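4-alpha-glucanotransferase (Corynebacterium glutamicum, PDB 5B68) is an amylomaltase, also called disproportionating enzyme, that combines an N-terminal beta-sandwich domain with a TIM-barrel domain. Local coordinates at residues A[11-16]-A[59-64]; A[196-201]-A[241-246]; A[251-256]-A[360-365]. All blocks are in the same frame, centred on the assembly; numbering follows the deposited sequence.

How the interactions relate
Interaction 1 joins the end of helix 5-13 to helix 54-69 in the N-terminal part of the chain. Interactions 2 and 3 follow in the TIM-barrel family region, on the opposite side of the chain's centre from it, with centres about 44 and 50 Å from that of interaction 1. Those two are close neighbours, their centres about 11 Å apart. The segments 241-246 and 251-256 lie in the long connection after barrel strand 215-218, and probable hydrogen bonds tie N199 to D252 and I243 to Q360. Helix 349-376, which supplies interaction 3, also touches F198 of interaction 2, so the two adjoin on this helix, whereas interaction 1 touches neither (nearest atoms about 25 and 32 Å away).

Interaction 1. Residues A[11-16]-A[59-64]; sequences ADLYGV and RQIALF. With SO4 (sulfate ion), chain G.
F64 reaches across to L13 and Y14 because its CG stands opposite the backbone N (chi1 -179°), whereas L13 and Y14 both hold CG opposite their carbonyl carbons. L13, at the end of helix 5-13, and Y14, next in the chain, then use different parts of the same ring. L13 CB sits over one face, 3.9 Å from the F64 ring centroid and 8° off its normal, which is the geometry of a CH-pi contact. Beyond it, L13 CD1 lies 3.8 Å from F64 CD2 and also touches I61 CG2 at 4.2 Å. Y14 instead receives the edge of F64 on its own face in a T-shaped pair, with planes at 69° and centroids 5.1 Å apart.

The Y14 hydroxyl, lying in the plane of the F64 ring at its edge, donates to a water 2.7 Å from OH. That water donates to Q60 O at 2.8 Å and to Q60 OE1 at 2.7 Å, so one molecule links the tyrosine to both carbonyl groups of the glutamine. On the other branch of the amide, Q60 NE2 donates to O3 of a sulfate, an acceptor shared with R59 NH1; N45 and R67 also bind this ion, probably a crystallisation additive. G15 closes the helix through a Schellman motif, and L39 and V44 touch Y14.

The contact is therefore apolar and aromatic at its centre, with a water relay along one border, and bonds at both ends of the Q60 amide probably set its rotation in this crystal, one to an ion that may be absent in solution.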
loop_
_atom_site.group_PDB
_atom_site.type_symbol
_atom_site.label_atom_id
_atom_site.label_comp_id
_atom_site.label_asym_id
_atom_site.label_seq_id
_atom_site.Cartn_x
_atom_site.Cartn_y
_atom_site.Cartn_z
ATOM N N ALA A 11 25.275 13.256 -8.057
ATOM C CA ALA A 11 23.872 13.171 -7.681
ATOM C C ALA A 11 22.976 12.844 -8.889
ATOM O O ALA A 11 22.108 11.959 -8.763
ATOM C CB ALA A 11 23.428 14.519 -7.049
ATOM N N ASP A 12 23.152 13.520 -10.022
ATOM C CA ASP A 12 22.386 13.219 -11.229
ATOM C C ASP A 12 22.501 11.778 -11.683
ATOM O O ASP A 12 21.500 11.187 -12.071
ATOM C CB ASP A 12 22.795 14.089 -12.431
ATOM C CG ASP A 12 22.417 15.532 -12.268
ATOM O OD1 ASP A 12 21.618 15.923 -11.387
ATOM O OD2 ASP A 12 23.036 16.313 -13.003
ATOM N N LEU A 13 23.699 11.198 -11.619
ATOM C CA LEU A 13 23.892 9.785 -12.108
ATOM C C LEU A 13 23.140 8.768 -11.229
ATOM O O LEU A 13 22.706 7.703 -11.685
ATOM C CB LEU A 13 25.363 9.418 -12.101
ATOM C CG LEU A 13 26.215 10.201 -13.112
ATOM C CD1 LEU A 13 27.662 9.865 -12.811
ATOM C CD2 LEU A 13 25.831 9.933 -14.555
ATOM N N TYR A 14 22.990 9.121 -9.960
ATOM C CA TYR A 14 22.238 8.296 -8.994
ATOM C C TYR A 14 20.802 8.692 -8.755
ATOM O O TYR A 14 20.138 8.094 -7.943
ATOM C CB TYR A 14 23.033 8.260 -7.689
ATOM C CG TYR A 14 24.231 7.365 -7.792
ATOM C CD1 TYR A 14 24.109 5.978 -7.608
ATOM C CD2 TYR A 14 25.500 7.884 -8.111
ATOM C CE1 TYR A 14 25.203 5.165 -7.735
ATOM C CE2 TYR A 14 26.596 7.071 -8.202
ATOM C CZ TYR A 14 26.446 5.717 -8.017
ATOM O OH TYR A 14 27.577 4.944 -8.118
ATOM N N GLY A 15 20.308 9.684 -9.497
ATOM C CA GLY A 15 18.945 10.109 -9.368
ATOM C C GLY A 15 18.601 10.803 -8.063
ATOM O O GLY A 15 17.437 10.744 -7.621
ATOM N N VAL A 16 19.549 11.553 -7.507
ATOM C CA VAL A 16 19.341 12.216 -6.258
ATOM C C VAL A 16 19.102 13.656 -6.612
ATOM O O VAL A 16 19.936 14.276 -7.292
ATOM C CB VAL A 16 20.533 12.082 -5.331
ATOM C CG1 VAL A 16 20.266 12.825 -4.008
ATOM C CG2 VAL A 16 20.846 10.606 -5.078
ATOM N N ARG A 59 36.345 10.612 -8.899
ATOM C CA ARG A 59 36.618 9.204 -9.036
ATOM C C ARG A 59 35.306 8.385 -8.958
ATOM O O ARG A 59 35.199 7.353 -9.621
ATOM C CB ARG A 59 37.613 8.761 -7.995
ATOM C CG ARG A 59 37.878 7.268 -7.932
ATOM C CD ARG A 59 38.860 6.880 -6.812
ATOM N NE ARG A 59 38.965 5.415 -6.746
ATOM C CZ ARG A 59 38.247 4.624 -5.956
ATOM N NH1 ARG A 59 37.371 5.123 -5.099
ATOM N NH2 ARG A 59 38.418 3.302 -6.023
ATOM N N GLN A 60 34.358 8.808 -8.131
ATOM C CA GLN A 60 33.038 8.120 -8.132
ATOM C C GLN A 60 32.279 8.333 -9.449
ATOM O O GLN A 60 31.581 7.437 -9.879
ATOM C CB GLN A 60 32.219 8.484 -6.924
ATOM C CG GLN A 60 32.751 7.895 -5.626
ATOM C CD GLN A 60 32.847 6.391 -5.650
ATOM O OE1 GLN A 60 31.923 5.699 -6.085
ATOM N NE2 GLN A 60 33.998 5.854 -5.254
ATOM N N ILE A 61 32.406 9.515 -10.067
ATOM C CA ILE A 61 31.826 9.708 -11.402
ATOM C C ILE A 61 32.408 8.696 -12.395
ATOM O O ILE A 61 31.686 7.994 -13.088
ATOM C CB ILE A 61 31.983 11.145 -11.847
ATOM C CG1 ILE A 61 31.128 12.024 -10.920
ATOM C CG2 ILE A 61 31.583 11.355 -13.292
ATOM C CD1 ILE A 61 31.443 13.495 -10.958
ATOM N N ALA A 62 33.734 8.657 -12.506
ATOM C CA ALA A 62 34.381 7.761 -13.428
ATOM C C ALA A 62 34.052 6.295 -13.155
ATOM O O ALA A 62 33.823 5.557 -14.106
ATOM C CB ALA A 62 35.918 7.981 -13.450
ATOM N N LEU A 63 34.002 5.893 -11.877
ATOM C CA LEU A 63 33.642 4.532 -11.522
ATOM C C LEU A 63 32.192 4.195 -11.943
ATOM O O LEU A 63 31.945 3.074 -12.396
ATOM C CB LEU A 63 33.838 4.191 -10.050
ATOM C CG LEU A 63 35.322 3.925 -9.703
ATOM C CD1 LEU A 63 35.535 4.089 -8.201
ATOM C CD2 LEU A 63 35.823 2.535 -10.150
ATOM N N PHE A 64 31.291 5.175 -11.835
ATOM C CA PHE A 64 29.905 4.940 -12.295
ATOM C C PHE A 64 29.914 4.618 -13.812
ATOM O O PHE A 64 29.332 3.621 -14.232
ATOM C CB PHE A 64 29.026 6.156 -12.032
ATOM C CG PHE A 64 27.614 5.957 -12.452
ATOM C CD1 PHE A 64 26.736 5.324 -11.589
ATOM C CD2 PHE A 64 27.195 6.248 -13.785
ATOM C CE1 PHE A 64 25.416 5.118 -11.969
ATOM C CE2 PHE A 64 25.873 6.017 -14.163
ATOM C CZ PHE A 64 25.026 5.412 -13.269
HETATM S S SO4 G . 34.596 1.987 -4.563
HETATM O O1 SO4 G . 33.244 2.106 -5.151
HETATM O O2 SO4 G . 35.458 1.185 -5.489
HETATM O O3 SO4 G . 35.230 3.311 -4.424
HETATM O O4 SO4 G . 34.327 1.281 -3.258
HETATM O O HOH W 1 30.135 5.746 -8.163
#

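Interaction 2. Residues A[196-201]-A[241-246]; sequences GDFNDL and RFINPI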
loop_
_atom_site.group_PDB
_atom_site.type_symbol
_atom_site.label_atom_id
_atom_site.label_comp_id
_atom_site.label_asym_id
_atom_site.label_seq_id
_atom_site.Cartn_x
_atom_site.Cartn_y
_atom_site.Cartn_z
ATOM N N GLY A 196 -12.227 -7.308 14.400
ATOM C CA GLY A 196 -12.669 -8.036 13.187
ATOM C C GLY A 196 -11.582 -8.969 12.664
ATOM O O GLY A 196 -10.360 -8.675 12.841
ATOM N N ASP A 197 -12.009 -10.011 12.013
ATOM C CA ASP A 197 -11.144 -11.082 11.524
ATOM C C ASP A 197 -11.536 -11.449 10.106
ATOM O O ASP A 197 -12.396 -10.764 9.501
ATOM C CB ASP A 197 -11.176 -12.260 12.535
ATOM C CG ASP A 197 -12.564 -12.895 12.711
ATOM O OD1 ASP A 197 -13.323 -13.003 11.718
ATOM O OD2 ASP A 197 -12.912 -13.330 13.837
ATOM N N PHE A 198 -10.900 -12.470 9.529
ATOM C CA PHE A 198 -11.171 -12.798 8.083
ATOM C C PHE A 198 -12.614 -13.260 7.888
ATOM O O PHE A 198 -13.188 -13.126 6.805
ATOM C CB PHE A 198 -10.223 -13.918 7.519
ATOM C CG PHE A 198 -8.749 -13.544 7.578
ATOM C CD1 PHE A 198 -8.274 -12.442 6.907
ATOM C CD2 PHE A 198 -7.844 -14.371 8.214
ATOM C CE1 PHE A 198 -6.920 -12.136 6.896
ATOM C CE2 PHE A 198 -6.488 -14.083 8.202
ATOM C CZ PHE A 198 -6.035 -12.929 7.585
ATOM N N ASN A 199 -13.203 -13.909 8.902
ATOM C CA ASN A 199 -14.588 -14.282 8.800
ATOM C C ASN A 199 -15.466 -13.078 8.689
ATOM O O ASN A 199 -16.315 -12.984 7.803
ATOM C CB ASN A 199 -15.002 -15.150 10.007
ATOM C CG ASN A 199 -16.411 -15.694 9.883
ATOM O OD1 ASN A 199 -17.372 -14.946 9.892
ATOM N ND2 ASN A 199 -16.528 -17.004 9.761
ATOM N N ASP A 200 -15.217 -12.135 9.591
ATOM C CA ASP A 200 -15.905 -10.863 9.537
ATOM C C ASP A 200 -15.782 -10.134 8.204
ATOM O O ASP A 200 -16.730 -9.490 7.762
ATOM C CB ASP A 200 -15.486 -9.912 10.655
ATOM C CG ASP A 200 -15.704 -10.505 12.052
ATOM O OD1 ASP A 200 -16.789 -10.996 12.288
ATOM O OD2 ASP A 200 -14.788 -10.416 12.923
ATOM N N LEU A 201 -14.595 -10.199 7.616
ATOM C CA LEU A 201 -14.330 -9.618 6.279
ATOM C C LEU A 201 -15.307 -10.152 5.251
ATOM O O LEU A 201 -15.977 -9.395 4.478
ATOM C CB LEU A 201 -12.879 -9.880 5.861
ATOM C CG LEU A 201 -12.440 -9.388 4.477
ATOM C CD1 LEU A 201 -12.600 -7.896 4.428
ATOM C CD2 LEU A 201 -11.009 -9.801 4.232
ATOM N N ARG A 241 4.483 -8.098 2.161
ATOM C CA ARG A 241 4.114 -9.283 1.429
ATOM C C ARG A 241 3.185 -10.181 2.243
ATOM O O ARG A 241 2.132 -10.526 1.808
ATOM C CB ARG A 241 5.342 -10.073 1.076
ATOM C CG ARG A 241 5.067 -11.324 0.272
ATOM C CD ARG A 241 6.270 -12.030 -0.307
ATOM N NE ARG A 241 5.891 -13.328 -0.773
ATOM C CZ ARG A 241 6.747 -14.248 -1.227
ATOM N NH1 ARG A 241 6.281 -15.451 -1.495
ATOM N NH2 ARG A 241 8.071 -13.976 -1.383
ATOM N N PHE A 242 3.652 -10.580 3.408
ATOM C CA PHE A 242 2.919 -11.508 4.231
ATOM C C PHE A 242 1.836 -10.866 5.073
ATOM O O PHE A 242 1.792 -9.677 5.202
ATOM C CB PHE A 242 3.884 -12.367 5.019
ATOM C CG PHE A 242 4.823 -13.096 4.135
ATOM C CD1 PHE A 242 4.406 -14.204 3.464
ATOM C CD2 PHE A 242 6.078 -12.610 3.906
ATOM C CE1 PHE A 242 5.252 -14.861 2.615
ATOM C CE2 PHE A 242 6.931 -13.255 3.057
ATOM C CZ PHE A 242 6.514 -14.384 2.415
ATOM N N ILE A 243 0.957 -11.698 5.608
ATOM C CA ILE A 243 -0.329 -11.250 6.166
ATOM C C ILE A 243 -0.350 -11.376 7.683
ATOM O O ILE A 243 0.229 -12.327 8.235
ATOM C CB ILE A 243 -1.453 -12.114 5.607
ATOM C CG1 ILE A 243 -1.446 -12.158 4.062
ATOM C CG2 ILE A 243 -2.827 -11.716 6.143
ATOM C CD1 ILE A 243 -1.627 -10.833 3.395
ATOM N N ASN A 244 -1.048 -10.449 8.352
ATOM C CA ASN A 244 -1.064 -10.402 9.830
ATOM C C ASN A 244 -1.954 -11.569 10.335
ATOM O O ASN A 244 -3.138 -11.587 10.122
ATOM C CB ASN A 244 -1.617 -9.063 10.315
ATOM C CG ASN A 244 -1.350 -8.823 11.764
ATOM O OD1 ASN A 244 -1.195 -9.772 12.513
ATOM N ND2 ASN A 244 -1.270 -7.565 12.172
ATOM N N PRO A 245 -1.360 -12.579 11.004
ATOM C CA PRO A 245 -2.154 -13.639 11.581
ATOM C C PRO A 245 -3.128 -13.255 12.699
ATOM O O PRO A 245 -3.948 -14.083 13.013
ATOM C CB PRO A 245 -1.082 -14.678 12.074
ATOM C CG PRO A 245 0.199 -14.219 11.435
ATOM C CD PRO A 245 0.069 -12.717 11.375
ATOM N N ILE A 246 -3.101 -12.022 13.189
ATOM C CA ILE A 246 -4.093 -11.545 14.157
ATOM C C ILE A 246 -5.526 -11.655 13.684
ATOM O O ILE A 246 -6.459 -11.718 14.514
ATOM C CB ILE A 246 -3.808 -10.163 14.619
ATOM C CG1 ILE A 246 -4.373 -9.954 16.049
ATOM C CG2 ILE A 246 -4.244 -9.061 13.644
ATOM C CD1 ILE A 246 -4.034 -8.581 16.559
#
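The first shell is small: the tip of the F198 ring meets the branch methyl of I243, with F198 CZ 3.7 Å from I243 CG2. The methyl lies near the ring plane, so it is met by the phenyl edge. F198 carries CG opposite its carbonyl carbon (chi1 -60°), which brings the ring end nearer to 241-246, and I243 CG2 stands opposite its own backbone N. A looser neighbour is the carbonyl of N244, whose O is 4.1 Å from F198 CZ.

In the second shell, F198 is held at the first turn of helix 198-209 by a capping box. D200 N donates to D197 OD1 over 3.0 Å, nearly straight at 169°, and D197 N returns a bond to D200 OD2, also 3.0 Å but more bent. R249 forms salt bridges with both aspartates, while S189 and S192 bond to the D200 carboxylate. Across the contact, N244 makes an Asx turn: I246 N donates to N244 OD1 at 3.0 Å, from 42° out of the carbonyl plane. The backbone of N244 bonds to M221, a residue that also touches F198, and I243 O accepts from Q360 NE2 of helix 349-376. L367 and Q366 of that helix pack on F198.

In the TIM barrel this joins the helix between strands 177-182 and 215-218 to the connection that follows the second of them. Chemically, the direct contact is small and apolar, so its position is probably set largely by its surroundings: the D197-D200-R249 network on one side and the Asx turn with its backbone bonds on the other.

Interaction 3. Residues A[251-256]-A[360-365]; sequences EDIPEF and QWLCDE
I253 and L362 meet with their side chains at about a right angle. I253 CD1 touches L362 CD1 at 3.9 Å, and I253 CG2 touches L362 CD2, likewise at 3.9 Å. L362 aims its CB at 251-256 and keeps CG opposite its carbonyl carbon (chi1 -65°), which brings both methyls up to I253. L297 of helix 286-301 touches both residues and I300 touches I253, so the pair is part of a larger apolar cluster.

One helical turn beyond L362, E365 comes up to P254, the residue next to I253, from the opposite direction, with P254 CD 4.2 Å from E365 OE1, a van der Waals contact at the edge of the interface. E365 gets there with CG in the crowded position between its backbone N and carbonyl carbon (chi1 72°) and its chain extended beyond. Its OE2 stands 3.9 Å above the W361 ring plane, toward the rim, and makes a salt bridge to R309 of helix 307-338. R309 also pairs with E255 OE2.

The bond from F256 N to I253 O, 2.9 Å long, starts the short 3-10 segment 254-256. These contacts join the connection ahead of helix 261-277 to helix 349-376 within the TIM-barrel region. Since E255 OE1 and E365 OE1 are 5.5 Å apart, the shared arginine probably offsets the repulsion of two carboxylates beside an otherwise apolar seam.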
loop_
_atom_site.group_PDB
_atom_site.type_symbol
_atom_site.label_atom_id
_atom_site.label_comp_id
_atom_site.label_asym_id
_atom_site.label_seq_id
_atom_site.Cartn_x
_atom_site.Cartn_y
_atom_site.Cartn_z
ATOM N N GLU A 251 -11.529 -20.631 15.218
ATOM C CA GLU A 251 -12.635 -21.587 15.122
ATOM C C GLU A 251 -12.977 -22.031 13.698
ATOM O O GLU A 251 -13.558 -23.094 13.519
ATOM C CB GLU A 251 -13.914 -21.090 15.853
ATOM C CG GLU A 251 -13.733 -20.762 17.333
ATOM C CD GLU A 251 -13.375 -19.323 17.624
ATOM O OE1 GLU A 251 -12.886 -18.564 16.693
ATOM O OE2 GLU A 251 -13.577 -18.934 18.794
ATOM N N ASP A 252 -12.585 -21.251 12.680
ATOM C CA ASP A 252 -12.804 -21.674 11.282
ATOM C C ASP A 252 -11.724 -22.595 10.710
ATOM O O ASP A 252 -11.873 -23.136 9.593
ATOM C CB ASP A 252 -12.864 -20.403 10.372
ATOM C CG ASP A 252 -14.105 -19.568 10.586
ATOM O OD1 ASP A 252 -15.031 -19.997 11.315
ATOM O OD2 ASP A 252 -14.154 -18.449 10.053
ATOM N N ILE A 253 -10.656 -22.846 11.465
ATOM C CA ILE A 253 -9.620 -23.715 10.943
ATOM C C ILE A 253 -10.167 -25.176 10.974
ATOM O O ILE A 253 -10.595 -25.624 12.033
ATOM C CB ILE A 253 -8.314 -23.600 11.750
ATOM C CG1 ILE A 253 -7.756 -22.165 11.858
ATOM C CG2 ILE A 253 -7.271 -24.548 11.142
ATOM C CD1 ILE A 253 -6.775 -21.937 13.009
ATOM N N PRO A 254 -10.138 -25.921 9.866
ATOM C CA PRO A 254 -10.718 -27.266 9.936
ATOM C C PRO A 254 -10.141 -28.138 11.077
ATOM O O PRO A 254 -10.899 -28.859 11.717
ATOM C CB PRO A 254 -10.370 -27.876 8.578
ATOM C CG PRO A 254 -10.442 -26.690 7.658
ATOM C CD PRO A 254 -9.836 -25.561 8.455
ATOM N N GLU A 255 -8.861 -27.994 11.373
ATOM C CA GLU A 255 -8.216 -28.846 12.395
ATOM C C GLU A 255 -8.602 -28.429 13.828
ATOM O O GLU A 255 -8.351 -29.196 14.787
ATOM C CB GLU A 255 -6.680 -28.872 12.238
ATOM C CG GLU A 255 -6.145 -29.667 11.034
ATOM C CD GLU A 255 -6.425 -28.969 9.714
ATOM O OE1 GLU A 255 -6.423 -27.708 9.725
ATOM O OE2 GLU A 255 -6.687 -29.627 8.684
ATOM N N PHE A 256 -9.205 -27.239 14.000
ATOM C CA PHE A 256 -9.740 -26.785 15.288
ATOM C C PHE A 256 -10.648 -27.861 15.897
ATOM O O PHE A 256 -10.616 -28.139 17.122
ATOM C CB PHE A 256 -10.575 -25.513 15.118
ATOM C CG PHE A 256 -11.257 -25.052 16.380
ATOM C CD1 PHE A 256 -10.584 -24.277 17.283
ATOM C CD2 PHE A 256 -12.569 -25.415 16.646
ATOM C CE1 PHE A 256 -11.201 -23.864 18.450
ATOM C CE2 PHE A 256 -13.190 -25.003 17.813
ATOM C CZ PHE A 256 -12.499 -24.235 18.714
ATOM N N GLN A 360 0.785 -18.339 7.687
ATOM C CA GLN A 360 0.539 -17.739 6.367
ATOM C C GLN A 360 -0.392 -18.540 5.516
ATOM O O GLN A 360 -1.190 -17.953 4.781
ATOM C CB GLN A 360 1.878 -17.427 5.671
ATOM C CG GLN A 360 2.686 -16.402 6.402
ATOM C CD GLN A 360 1.931 -15.121 6.511
ATOM O OE1 GLN A 360 1.466 -14.569 5.492
ATOM N NE2 GLN A 360 1.814 -14.605 7.714
ATOM N N TRP A 361 -0.320 -19.872 5.558
ATOM C CA TRP A 361 -1.208 -20.734 4.779
ATOM C C TRP A 361 -2.685 -20.534 5.263
ATOM O O TRP A 361 -3.623 -20.405 4.436
ATOM C CB TRP A 361 -0.772 -22.238 4.901
ATOM C CG TRP A 361 -1.693 -23.179 4.295
ATOM C CD1 TRP A 361 -2.086 -23.265 2.975
ATOM C CD2 TRP A 361 -2.361 -24.255 4.965
ATOM N NE1 TRP A 361 -2.950 -24.289 2.791
ATOM C CE2 TRP A 361 -3.095 -24.955 3.988
ATOM C CE3 TRP A 361 -2.386 -24.698 6.300
ATOM C CZ2 TRP A 361 -3.904 -26.057 4.312
ATOM C CZ3 TRP A 361 -3.123 -25.832 6.594
ATOM C CH2 TRP A 361 -3.910 -26.453 5.623
ATOM N N LEU A 362 -2.859 -20.396 6.575
ATOM C CA LEU A 362 -4.172 -20.179 7.152
ATOM C C LEU A 362 -4.685 -18.811 6.689
ATOM O O LEU A 362 -5.903 -18.692 6.358
ATOM C CB LEU A 362 -4.120 -20.176 8.682
ATOM C CG LEU A 362 -3.717 -21.572 9.278
ATOM C CD1 LEU A 362 -3.680 -21.340 10.756
ATOM C CD2 LEU A 362 -4.608 -22.736 8.955
ATOM N N CYS A 363 -3.818 -17.810 6.737
ATOM C CA CYS A 363 -4.228 -16.445 6.300
ATOM C C CYS A 363 -4.643 -16.540 4.824
ATOM O O CYS A 363 -5.673 -15.967 4.393
ATOM C CB CYS A 363 -3.105 -15.451 6.452
ATOM S SG CYS A 363 -2.718 -14.965 8.111
ATOM N N ASP A 364 -3.856 -17.261 4.015
ATOM C CA ASP A 364 -4.183 -17.444 2.597
ATOM C C ASP A 364 -5.564 -18.050 2.397
ATOM O O ASP A 364 -6.372 -17.564 1.574
ATOM C CB ASP A 364 -3.109 -18.305 1.883
ATOM C CG ASP A 364 -3.413 -18.524 0.395
ATOM O OD1 ASP A 364 -3.006 -17.668 -0.401
ATOM O OD2 ASP A 364 -4.086 -19.455 0.002
ATOM N N GLU A 365 -5.843 -19.157 3.069
ATOM C CA GLU A 365 -7.115 -19.795 2.827
ATOM C C GLU A 365 -8.307 -18.995 3.420
ATOM O O GLU A 365 -9.390 -19.078 2.851
ATOM C CB GLU A 365 -7.115 -21.272 3.282
ATOM C CG GLU A 365 -7.126 -21.493 4.768
ATOM C CD GLU A 365 -7.111 -23.014 5.155
ATOM O OE1 GLU A 365 -7.005 -23.351 6.366
ATOM O OE2 GLU A 365 -7.194 -23.853 4.221
#